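Local atomic coordinates of alanine racemase (Corynebacterium glutamicum, PDB entry 2DY3), a protein that belongs to the alanine racemase family, holds pyridoxal-5'-phosphate, and pairs a TIM-barrel domain with a mainly beta-stranded C-terminal domain in a two-chain assembly. Residues Glu134-Ala145 with Arg179-Leu189; Gly266-Asp277 with Val302-Asp313. All coordinates share one frame; numbering follows the deposited sequence.

Contact 1. Residues Glu134-Ala145 with Arg179-Leu189; sequences EQEWEGVFSALA and RALALARKHGL
F141 and W137 meet the helix of R179-L189 with nearly the same first torsion: each CG lies anti to its own carbonyl carbon, which carries both rings across to the small residues A184 and A180. The methyl of A180 sits squarely over the six-membered ring of W137, its CB 3.5 Å from the centroid, while E134 CA lies over the opposite face, so the indole is sandwiched. A184 CB takes one face of the F141 ring, 3.7 Å from its centroid, and L183 CB meets that ring at its edge. L189 CD1 closes on CA and CB of F141, its CD2 on A145.

Two polar pairs flank this apolar strip. E138 bends at chi2 (-67°), laying its carboxylate against both methyls of L183 and bringing OE2 to 2.7 Å from H187 NE2. E138 OE2 lies close to the imidazole plane, and the N-H points at it nearly straight (162°), with carboxylate and imidazole planes steeply turned. At the other end R179 NE and NH2 both reach E134 OE1, at 3.1 and 3.0 Å, in a salt bridge whose two hydrogen bonds are weak. A Schellman motif at G188 ends helix 169-186 and turns L189 back to the contact.

The helix axes approach to 9.4 Å and cross at -36°. Both helices lie on the parallel sheet of the barrel domain: F141 and L189 rest on I121 of strand 117-122, A184 and F141 on M155 of strand 150-156, and L144 also packs on I110 of helix 103-110.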
loop_
_atom_site.group_PDB
_atom_site.type_symbol
_atom_site.label_atom_id
_atom_site.label_comp_id
_atom_site.label_asym_id
_atom_site.label_seq_id
_atom_site.Cartn_x
_atom_site.Cartn_y
_atom_site.Cartn_z
ATOM N N GLU B 134 26.461 -2.692 -23.246
ATOM C CA GLU B 134 27.699 -2.962 -23.974
ATOM C C GLU B 134 28.224 -1.860 -24.893
ATOM O O GLU B 134 29.410 -1.525 -24.849
ATOM C CB GLU B 134 27.534 -4.261 -24.765
ATOM C CG GLU B 134 28.792 -4.757 -25.454
ATOM C CD GLU B 134 28.637 -6.181 -25.960
ATOM O OE1 GLU B 134 28.591 -7.102 -25.121
ATOM O OE2 GLU B 134 28.547 -6.380 -27.191
ATOM N N GLN B 135 27.355 -1.301 -25.727
ATOM C CA GLN B 135 27.772 -0.249 -26.648
ATOM C C GLN B 135 28.227 1.026 -25.934
ATOM O O GLN B 135 28.972 1.827 -26.506
ATOM C CB GLN B 135 26.634 0.094 -27.617
ATOM C CG GLN B 135 26.199 -1.057 -28.515
ATOM C CD GLN B 135 27.338 -1.621 -29.352
ATOM O OE1 GLN B 135 28.264 -2.247 -28.830
ATOM N NE2 GLN B 135 27.275 -1.398 -30.662
ATOM N N GLU B 136 27.793 1.204 -24.689
ATOM C CA GLU B 136 28.146 2.395 -23.919
ATOM C C GLU B 136 29.320 2.183 -22.952
ATOM O O GLU B 136 29.915 3.152 -22.479
ATOM C CB GLU B 136 26.928 2.876 -23.114
ATOM C CG GLU B 136 25.610 2.856 -23.880
ATOM C CD GLU B 136 24.404 3.178 -23.008
ATOM O OE1 GLU B 136 24.222 2.531 -21.956
ATOM O OE2 GLU B 136 23.625 4.079 -23.382
ATOM N N TRP B 137 29.651 0.927 -22.663
ATOM C CA TRP B 137 30.735 0.622 -21.725
ATOM C C TRP B 137 32.024 1.389 -21.991
ATOM O O TRP B 137 32.577 2.017 -21.091
ATOM C CB TRP B 137 31.044 -0.880 -21.721
ATOM C CG TRP B 137 29.903 -1.735 -21.290
ATOM C CD1 TRP B 137 28.793 -1.335 -20.606
ATOM C CD2 TRP B 137 29.780 -3.152 -21.469
ATOM N NE1 TRP B 137 27.985 -2.418 -20.346
ATOM C CE2 TRP B 137 28.569 -3.545 -20.865
ATOM C CE3 TRP B 137 30.579 -4.127 -22.081
ATOM C CZ2 TRP B 137 28.133 -4.872 -20.856
ATOM C CZ3 TRP B 137 30.145 -5.445 -22.071
ATOM C CH2 TRP B 137 28.932 -5.803 -21.462
ATOM N N GLU B 138 32.499 1.331 -23.231
ATOM C CA GLU B 138 33.727 2.014 -23.621
ATOM C C GLU B 138 33.764 3.470 -23.180
ATOM O O GLU B 138 34.672 3.888 -22.457
ATOM C CB GLU B 138 33.908 1.956 -25.141
ATOM C CG GLU B 138 34.283 0.590 -25.681
ATOM C CD GLU B 138 35.668 0.156 -25.253
ATOM O OE1 GLU B 138 36.119 -0.918 -25.705
ATOM O OE2 GLU B 138 36.305 0.886 -24.467
ATOM N N GLY B 139 32.779 4.237 -23.637
ATOM C CA GLY B 139 32.713 5.647 -23.302
ATOM C C GLY B 139 32.626 5.932 -21.816
ATOM O O GLY B 139 33.362 6.776 -21.300
ATOM N N VAL B 140 31.728 5.230 -21.130
ATOM C CA VAL B 140 31.535 5.410 -19.699
ATOM C C VAL B 140 32.771 5.080 -18.858
ATOM O O VAL B 140 33.126 5.840 -17.955
ATOM C CB VAL B 140 30.345 4.560 -19.184
ATOM C CG1 VAL B 140 30.319 4.577 -17.660
ATOM C CG2 VAL B 140 29.028 5.108 -19.743
ATOM N N PHE B 141 33.423 3.955 -19.133
ATOM C CA PHE B 141 34.608 3.603 -18.354
ATOM C C PHE B 141 35.696 4.645 -18.605
ATOM O O PHE B 141 36.389 5.072 -17.683
ATOM C CB PHE B 141 35.139 2.206 -18.729
ATOM C CG PHE B 141 34.143 1.087 -18.515
ATOM C CD1 PHE B 141 33.053 1.249 -17.672
ATOM C CD2 PHE B 141 34.319 -0.139 -19.143
ATOM C CE1 PHE B 141 32.159 0.206 -17.462
ATOM C CE2 PHE B 141 33.430 -1.188 -18.937
ATOM C CZ PHE B 141 32.349 -1.013 -18.095
ATOM N N SER B 142 35.836 5.062 -19.856
ATOM C CA SER B 142 36.845 6.053 -20.208
ATOM C C SER B 142 36.593 7.372 -19.491
ATOM O O SER B 142 37.515 7.992 -18.964
ATOM C CB SER B 142 36.850 6.285 -21.718
ATOM O OG SER B 142 37.789 7.284 -22.065
ATOM N N ALA B 143 35.335 7.794 -19.469
ATOM C CA ALA B 143 34.959 9.040 -18.822
ATOM C C ALA B 143 35.199 9.009 -17.315
ATOM O O ALA B 143 35.784 9.936 -16.757
ATOM C CB ALA B 143 33.495 9.357 -19.114
ATOM N N LEU B 144 34.740 7.949 -16.656
ATOM C CA LEU B 144 34.912 7.834 -15.213
ATOM C C LEU B 144 36.388 7.703 -14.800
ATOM O O LEU B 144 36.794 8.206 -13.754
ATOM C CB LEU B 144 34.089 6.658 -14.680
ATOM C CG LEU B 144 32.571 6.804 -14.890
ATOM C CD1 LEU B 144 31.861 5.501 -14.536
ATOM C CD2 LEU B 144 32.039 7.962 -14.040
ATOM N N ALA B 145 37.189 7.045 -15.625
ATOM C CA ALA B 145 38.608 6.874 -15.326
ATOM C C ALA B 145 39.332 8.215 -15.339
ATOM O O ALA B 145 40.276 8.426 -14.583
ATOM C CB ALA B 145 39.248 5.940 -16.335
ATOM N N ARG B 179 32.788 -9.508 -19.244
ATOM C CA ARG B 179 33.334 -8.841 -20.412
ATOM C C ARG B 179 33.447 -7.355 -20.075
ATOM O O ARG B 179 34.427 -6.691 -20.421
ATOM C CB ARG B 179 32.397 -9.070 -21.601
ATOM C CG ARG B 179 32.835 -8.449 -22.906
ATOM C CD ARG B 179 32.160 -9.159 -24.077
ATOM N NE ARG B 179 30.703 -9.087 -24.016
ATOM C CZ ARG B 179 29.895 -10.123 -24.229
ATOM N NH1 ARG B 179 30.400 -11.315 -24.518
ATOM N NH2 ARG B 179 28.580 -9.970 -24.152
ATOM N N ALA B 180 32.439 -6.846 -19.374
ATOM C CA ALA B 180 32.409 -5.447 -18.967
ATOM C C ALA B 180 33.496 -5.155 -17.931
ATOM O O ALA B 180 34.201 -4.149 -18.023
ATOM C CB ALA B 180 31.033 -5.106 -18.394
ATOM N N LEU B 181 33.629 -6.040 -16.950
ATOM C CA LEU B 181 34.624 -5.868 -15.895
ATOM C C LEU B 181 36.050 -5.854 -16.448
ATOM O O LEU B 181 36.892 -5.066 -16.005
ATOM C CB LEU B 181 34.470 -6.980 -14.850
ATOM C CG LEU B 181 35.363 -6.909 -13.605
ATOM C CD1 LEU B 181 35.193 -5.572 -12.907
ATOM C CD2 LEU B 181 35.005 -8.046 -12.661
ATOM N N ALA B 182 36.319 -6.716 -17.424
ATOM C CA ALA B 182 37.644 -6.775 -18.023
ATOM C C ALA B 182 37.923 -5.489 -18.798
ATOM O O ALA B 182 39.037 -4.956 -18.761
ATOM C CB ALA B 182 37.753 -7.985 -18.953
ATOM N N LEU B 183 36.904 -4.990 -19.491
ATOM C CA LEU B 183 37.026 -3.767 -20.277
ATOM C C LEU B 183 37.259 -2.580 -19.339
ATOM O O LEU B 183 38.026 -1.668 -19.649
ATOM C CB LEU B 183 35.746 -3.544 -21.080
ATOM C CG LEU B 183 35.809 -2.826 -22.430
ATOM C CD1 LEU B 183 34.416 -2.309 -22.772
ATOM C CD2 LEU B 183 36.792 -1.680 -22.391
ATOM N N ALA B 184 36.590 -2.599 -18.190
ATOM C CA ALA B 184 36.716 -1.525 -17.209
ATOM C C ALA B 184 38.124 -1.461 -16.625
ATOM O O ALA B 184 38.708 -0.380 -16.510
ATOM C CB ALA B 184 35.693 -1.715 -16.090
ATOM N N ARG B 185 38.664 -2.618 -16.250
ATOM C CA ARG B 185 40.007 -2.675 -15.685
ATOM C C ARG B 185 41.045 -2.350 -16.752
ATOM O O ARG B 185 42.099 -1.787 -16.460
ATOM C CB ARG B 185 40.261 -4.058 -15.068
ATOM C CG ARG B 185 39.529 -4.231 -13.748
ATOM C CD ARG B 185 39.405 -5.674 -13.284
ATOM N NE ARG B 185 38.838 -5.712 -11.939
ATOM C CZ ARG B 185 38.427 -6.812 -11.319
ATOM N NH1 ARG B 185 38.509 -7.995 -11.923
ATOM N NH2 ARG B 185 37.946 -6.728 -10.087
ATOM N N LYS B 186 40.738 -2.693 -17.994
ATOM C CA LYS B 186 41.645 -2.400 -19.090
ATOM C C LYS B 186 41.726 -0.881 -19.215
ATOM O O LYS B 186 42.716 -0.341 -19.706
ATOM C CB LYS B 186 41.110 -3.012 -20.385
ATOM C CG LYS B 186 42.166 -3.298 -21.428
ATOM C CD LYS B 186 41.597 -4.172 -22.539
ATOM C CE LYS B 186 42.697 -4.706 -23.449
ATOM N NZ LYS B 186 43.702 -5.524 -22.699
ATOM N N HIS B 187 40.680 -0.199 -18.753
ATOM C CA HIS B 187 40.613 1.259 -18.797
ATOM C C HIS B 187 41.184 1.904 -17.544
ATOM O O HIS B 187 41.176 3.123 -17.410
ATOM C CB HIS B 187 39.167 1.725 -18.985
ATOM C CG HIS B 187 38.742 1.816 -20.417
ATOM N ND1 HIS B 187 39.143 2.840 -21.249
ATOM C CD2 HIS B 187 37.979 0.994 -21.175
ATOM C CE1 HIS B 187 38.645 2.644 -22.456
ATOM N NE2 HIS B 187 37.935 1.530 -22.440
ATOM N N GLY B 188 41.677 1.086 -16.623
ATOM C CA GLY B 188 42.244 1.631 -15.406
ATOM C C GLY B 188 41.301 1.653 -14.219
ATOM O O GLY B 188 41.647 2.192 -13.167
ATOM N N LEU B 189 40.103 1.092 -14.377
ATOM C CA LEU B 189 39.154 1.056 -13.266
ATOM C C LEU B 189 39.321 -0.271 -12.541
ATOM O O LEU B 189 38.914 -1.319 -13.042
ATOM C CB LEU B 189 37.708 1.193 -13.760
ATOM C CG LEU B 189 37.262 2.526 -14.376
ATOM C CD1 LEU B 189 35.818 2.395 -14.842
ATOM C CD2 LEU B 189 37.395 3.655 -13.365
#

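Contact 2. Residues Gly266-Asp277 with Val302-Asp313; sequences GFVAVVPAGYAD and VCMDQFVISLGD
The Y275 ring lies on the backbone of C303 and M304. From CB its CG stands between backbone N and carbonyl carbon (chi1 53°), folding the ring over M304. CD1 comes to 3.1 Å from C303 O, CE1 approaches M304 N, and CZ lies 3.5 Å from M304 CB, which OH also touches. M304 CA sits over one ring face, 3.5 Å from the centroid, V302 O is at the edge, and the M304 sulfur makes an oblique Met-aromatic contact. In the same turn, Y275 N donates to C303 O and A276 N to a lone pair of M304 O, while G274 N is held by D277 OD2. G274 CA packs 3.1 Å from C303 O, and the carbonyl oxygens of C303 and M304 fill the side where a CB would stand.

An inverse gamma turn centred on P272 follows strand 267-271, which runs antiparallel to 307-312. V271 and A269 form hydrogen-bonded pairs with F307 and I309; the bond from V271 N to F307 O is almost straight (175°). V268-V308 packing lies on one face, CB to CG1 3.5 Å. On the other, V271 CG1 rests over the F307 ring, whose edge meets A273 O, and A269 CB touches I309 and L311. Opposite F267 the partner strand has two residues, L311 and G312, a classic beta bulge where a water bridges F267 O and, weakly, G312 N.

D305 and D277 each form a salt bridge to R355, which probably eases the closeness of their carboxylates. D305 also lies beside pyridoxal-5'-phosphate and packs on K34 of the second subunit, as Y275 does on its Y346: two neighbouring antiparallel strands of the C-terminal mixed sheet, whose loops 272-277 and 302-306 reach a cofactor site between subunits.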
loop_
_atom_site.group_PDB
_atom_site.type_symbol
_atom_site.label_atom_id
_atom_site.label_comp_id
_atom_site.label_asym_id
_atom_site.label_seq_id
_atom_site.Cartn_x
_atom_site.Cartn_y
_atom_site.Cartn_z
ATOM N N GLY B 266 -25.555 -21.403 10.294
ATOM C CA GLY B 266 -24.223 -20.959 9.941
ATOM C C GLY B 266 -23.831 -19.641 10.572
ATOM O O GLY B 266 -24.667 -18.898 11.082
ATOM N N PHE B 267 -22.538 -19.358 10.533
ATOM C CA PHE B 267 -22.001 -18.136 11.096
ATOM C C PHE B 267 -20.888 -17.627 10.188
ATOM O O PHE B 267 -20.249 -18.403 9.474
ATOM C CB PHE B 267 -21.399 -18.407 12.478
ATOM C CG PHE B 267 -22.372 -18.958 13.476
ATOM C CD1 PHE B 267 -22.974 -18.129 14.409
ATOM C CD2 PHE B 267 -22.667 -20.312 13.496
ATOM C CE1 PHE B 267 -23.853 -18.641 15.349
ATOM C CE2 PHE B 267 -23.544 -20.832 14.429
ATOM C CZ PHE B 267 -24.138 -19.994 15.361
ATOM N N VAL B 268 -20.672 -16.318 10.220
ATOM C CA VAL B 268 -19.606 -15.681 9.466
ATOM C C VAL B 268 -18.958 -14.733 10.457
ATOM O O VAL B 268 -19.561 -14.385 11.474
ATOM C CB VAL B 268 -20.121 -14.850 8.251
ATOM C CG1 VAL B 268 -20.822 -15.753 7.262
ATOM C CG2 VAL B 268 -21.034 -13.729 8.719
ATOM N N ALA B 269 -17.727 -14.334 10.171
ATOM C CA ALA B 269 -17.007 -13.408 11.028
ATOM C C ALA B 269 -16.457 -12.289 10.151
ATOM O O ALA B 269 -16.062 -12.516 9.007
ATOM C CB ALA B 269 -15.862 -14.127 11.758
ATOM N N VAL B 270 -16.456 -11.076 10.685
ATOM C CA VAL B 270 -15.947 -9.934 9.948
ATOM C C VAL B 270 -14.554 -9.597 10.459
ATOM O O VAL B 270 -14.345 -9.482 11.662
ATOM C CB VAL B 270 -16.862 -8.706 10.132
ATOM C CG1 VAL B 270 -16.338 -7.534 9.312
ATOM C CG2 VAL B 270 -18.286 -9.054 9.700
ATOM N N VAL B 271 -13.589 -9.479 9.555
ATOM C CA VAL B 271 -12.244 -9.114 9.970
ATOM C C VAL B 271 -11.958 -7.743 9.370
ATOM O O VAL B 271 -12.100 -7.530 8.169
ATOM C CB VAL B 271 -11.197 -10.186 9.540
ATOM C CG1 VAL B 271 -11.819 -11.152 8.559
ATOM C CG2 VAL B 271 -9.958 -9.531 8.971
ATOM N N PRO B 272 -11.589 -6.782 10.225
ATOM C CA PRO B 272 -11.271 -5.388 9.911
ATOM C C PRO B 272 -10.073 -5.133 9.003
ATOM O O PRO B 272 -9.115 -4.480 9.405
ATOM C CB PRO B 272 -11.092 -4.761 11.295
ATOM C CG PRO B 272 -10.474 -5.869 12.063
ATOM C CD PRO B 272 -11.333 -7.058 11.650
ATOM N N ALA B 273 -10.145 -5.642 7.778
ATOM C CA ALA B 273 -9.090 -5.446 6.786
ATOM C C ALA B 273 -9.734 -5.494 5.399
ATOM O O ALA B 273 -10.440 -6.456 5.084
ATOM C CB ALA B 273 -8.030 -6.530 6.920
ATOM N N GLY B 274 -9.496 -4.455 4.590
ATOM C CA GLY B 274 -10.062 -4.382 3.246
ATOM C C GLY B 274 -9.023 -4.012 2.191
ATOM O O GLY B 274 -7.837 -3.914 2.508
ATOM N N TYR B 275 -9.437 -3.794 0.943
ATOM C CA TYR B 275 -8.452 -3.467 -0.089
ATOM C C TYR B 275 -7.695 -2.175 0.176
ATOM O O TYR B 275 -6.634 -1.945 -0.405
ATOM C CB TYR B 275 -9.066 -3.446 -1.501
ATOM C CG TYR B 275 -10.297 -2.592 -1.703
ATOM C CD1 TYR B 275 -11.570 -3.136 -1.598
ATOM C CD2 TYR B 275 -10.184 -1.244 -2.021
ATOM C CE1 TYR B 275 -12.698 -2.361 -1.807
ATOM C CE2 TYR B 275 -11.301 -0.459 -2.225
ATOM C CZ TYR B 275 -12.557 -1.024 -2.121
ATOM O OH TYR B 275 -13.669 -0.255 -2.353
ATOM N N ALA B 276 -8.232 -1.333 1.055
ATOM C CA ALA B 276 -7.554 -0.091 1.398
ATOM C C ALA B 276 -6.389 -0.428 2.325
ATOM O O ALA B 276 -5.506 0.399 2.566
ATOM C CB ALA B 276 -8.520 0.863 2.102
ATOM N N ASP B 277 -6.386 -1.654 2.838
ATOM C CA ASP B 277 -5.335 -2.073 3.757
ATOM C C ASP B 277 -4.348 -3.058 3.132
ATOM O O ASP B 277 -3.413 -3.508 3.788
ATOM C CB ASP B 277 -5.969 -2.675 5.021
ATOM C CG ASP B 277 -6.971 -1.730 5.676
ATOM O OD1 ASP B 277 -6.543 -0.692 6.234
ATOM O OD2 ASP B 277 -8.192 -2.021 5.622
ATOM N N VAL B 302 -14.451 -8.647 -1.128
ATOM C CA VAL B 302 -13.541 -7.967 -0.226
ATOM C C VAL B 302 -13.923 -6.503 -0.380
ATOM O O VAL B 302 -13.943 -5.976 -1.489
ATOM C CB VAL B 302 -12.064 -8.143 -0.638
ATOM C CG1 VAL B 302 -11.182 -7.170 0.153
ATOM C CG2 VAL B 302 -11.617 -9.586 -0.392
ATOM N N CYS B 303 -14.265 -5.853 0.723
ATOM C CA CYS B 303 -14.639 -4.449 0.653
ATOM C C CYS B 303 -13.470 -3.549 1.008
ATOM O O CYS B 303 -12.354 -4.020 1.244
ATOM C CB CYS B 303 -15.844 -4.181 1.555
ATOM S SG CYS B 303 -17.349 -4.974 0.920
ATOM N N MET B 304 -13.719 -2.246 1.027
ATOM C CA MET B 304 -12.667 -1.289 1.314
ATOM C C MET B 304 -12.063 -1.431 2.704
ATOM O O MET B 304 -10.844 -1.350 2.869
ATOM C CB MET B 304 -13.186 0.142 1.115
ATOM C CG MET B 304 -12.068 1.162 0.957
ATOM S SD MET B 304 -12.586 2.817 0.405
ATOM C CE MET B 304 -11.556 3.807 1.435
ATOM N N ASP B 305 -12.904 -1.667 3.704
ATOM C CA ASP B 305 -12.406 -1.764 5.071
ATOM C C ASP B 305 -12.457 -3.146 5.701
ATOM O O ASP B 305 -11.953 -3.336 6.808
ATOM C CB ASP B 305 -13.186 -0.796 5.964
ATOM C CG ASP B 305 -13.305 0.585 5.361
ATOM O OD1 ASP B 305 -12.267 1.247 5.140
ATOM O OD2 ASP B 305 -14.446 1.007 5.105
ATOM N N GLN B 306 -13.051 -4.115 5.011
ATOM C CA GLN B 306 -13.171 -5.441 5.595
ATOM C C GLN B 306 -13.524 -6.563 4.621
ATOM O O GLN B 306 -13.884 -6.325 3.466
ATOM C CB GLN B 306 -14.238 -5.391 6.703
ATOM C CG GLN B 306 -15.504 -4.624 6.288
ATOM C CD GLN B 306 -16.592 -4.609 7.353
ATOM O OE1 GLN B 306 -16.384 -4.142 8.474
ATOM N NE2 GLN B 306 -17.766 -5.118 6.999
ATOM N N PHE B 307 -13.390 -7.795 5.105
ATOM C CA PHE B 307 -13.763 -8.972 4.334
ATOM C C PHE B 307 -14.381 -9.961 5.312
ATOM O O PHE B 307 -14.249 -9.804 6.529
ATOM C CB PHE B 307 -12.572 -9.600 3.592
ATOM C CG PHE B 307 -11.515 -10.190 4.482
ATOM C CD1 PHE B 307 -10.405 -9.444 4.848
ATOM C CD2 PHE B 307 -11.592 -11.517 4.892
ATOM C CE1 PHE B 307 -9.394 -10.008 5.596
ATOM C CE2 PHE B 307 -10.580 -12.085 5.643
ATOM C CZ PHE B 307 -9.480 -11.331 5.994
ATOM N N VAL B 308 -15.053 -10.976 4.785
ATOM C CA VAL B 308 -15.737 -11.945 5.631
ATOM C C VAL B 308 -15.210 -13.363 5.468
ATOM O O VAL B 308 -14.725 -13.746 4.399
ATOM C CB VAL B 308 -17.256 -11.947 5.310
ATOM C CG1 VAL B 308 -18.021 -12.745 6.349
ATOM C CG2 VAL B 308 -17.764 -10.516 5.227
ATOM N N ILE B 309 -15.315 -14.136 6.543
ATOM C CA ILE B 309 -14.883 -15.529 6.538
ATOM C C ILE B 309 -16.034 -16.377 7.072
ATOM O O ILE B 309 -16.835 -15.908 7.894
ATOM C CB ILE B 309 -13.641 -15.747 7.441
ATOM C CG1 ILE B 309 -13.991 -15.444 8.901
ATOM C CG2 ILE B 309 -12.501 -14.846 6.988
ATOM C CD1 ILE B 309 -12.865 -15.763 9.868
ATOM N N SER B 310 -16.125 -17.617 6.600
ATOM C CA SER B 310 -17.184 -18.503 7.052
ATOM C C SER B 310 -16.690 -19.403 8.175
ATOM O O SER B 310 -15.641 -20.041 8.072
ATOM C CB SER B 310 -17.723 -19.350 5.891
ATOM O OG SER B 310 -16.696 -20.103 5.275
ATOM N N LEU B 311 -17.461 -19.439 9.251
ATOM C CA LEU B 311 -17.136 -20.244 10.413
ATOM C C LEU B 311 -17.924 -21.553 10.358
ATOM O O LEU B 311 -17.749 -22.434 11.200
ATOM C CB LEU B 311 -17.516 -19.477 11.681
ATOM C CG LEU B 311 -17.008 -18.037 11.800
ATOM C CD1 LEU B 311 -17.525 -17.414 13.094
ATOM C CD2 LEU B 311 -15.481 -18.028 11.772
ATOM N N GLY B 312 -18.789 -21.682 9.360
ATOM C CA GLY B 312 -19.603 -22.881 9.274
ATOM C C GLY B 312 -20.546 -22.826 10.460
ATOM O O GLY B 312 -21.179 -21.796 10.696
ATOM N N ASP B 313 -20.642 -23.909 11.223
ATOM C CA ASP B 313 -21.518 -23.907 12.389
ATOM C C ASP B 313 -20.745 -23.382 13.593
ATOM O O ASP B 313 -21.214 -23.451 14.725
ATOM C CB ASP B 313 -22.042 -25.317 12.670
ATOM C CG ASP B 313 -20.940 -26.284 13.008
ATOM O OD1 ASP B 313 -19.974 -26.393 12.220
ATOM O OD2 ASP B 313 -21.040 -26.935 14.067
HETATM O O HOH W 1 -20.920 -20.249 7.513
#

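In the fold
Contact 1 is complete in sequence before residue 266 is reached, and the two contacts stand on opposite sides of the chain's centre, with their centres about 57 Å and their nearest atoms about 38 Å apart. They share no helix, strand or sheet. Residues 134-145 and 179-189 belong to the TIM-barrel domain and join two helices on the outside of the parallel sheet, where the second subunit does not touch them. Residues 266-277 and 302-313 belong to the C-terminal domain, pair neighbouring strands of its mixed sheet and do meet the second subunit. Contact 1 is thus barrel packing, whereas contact 2 reaches the cofactor and the subunit interface.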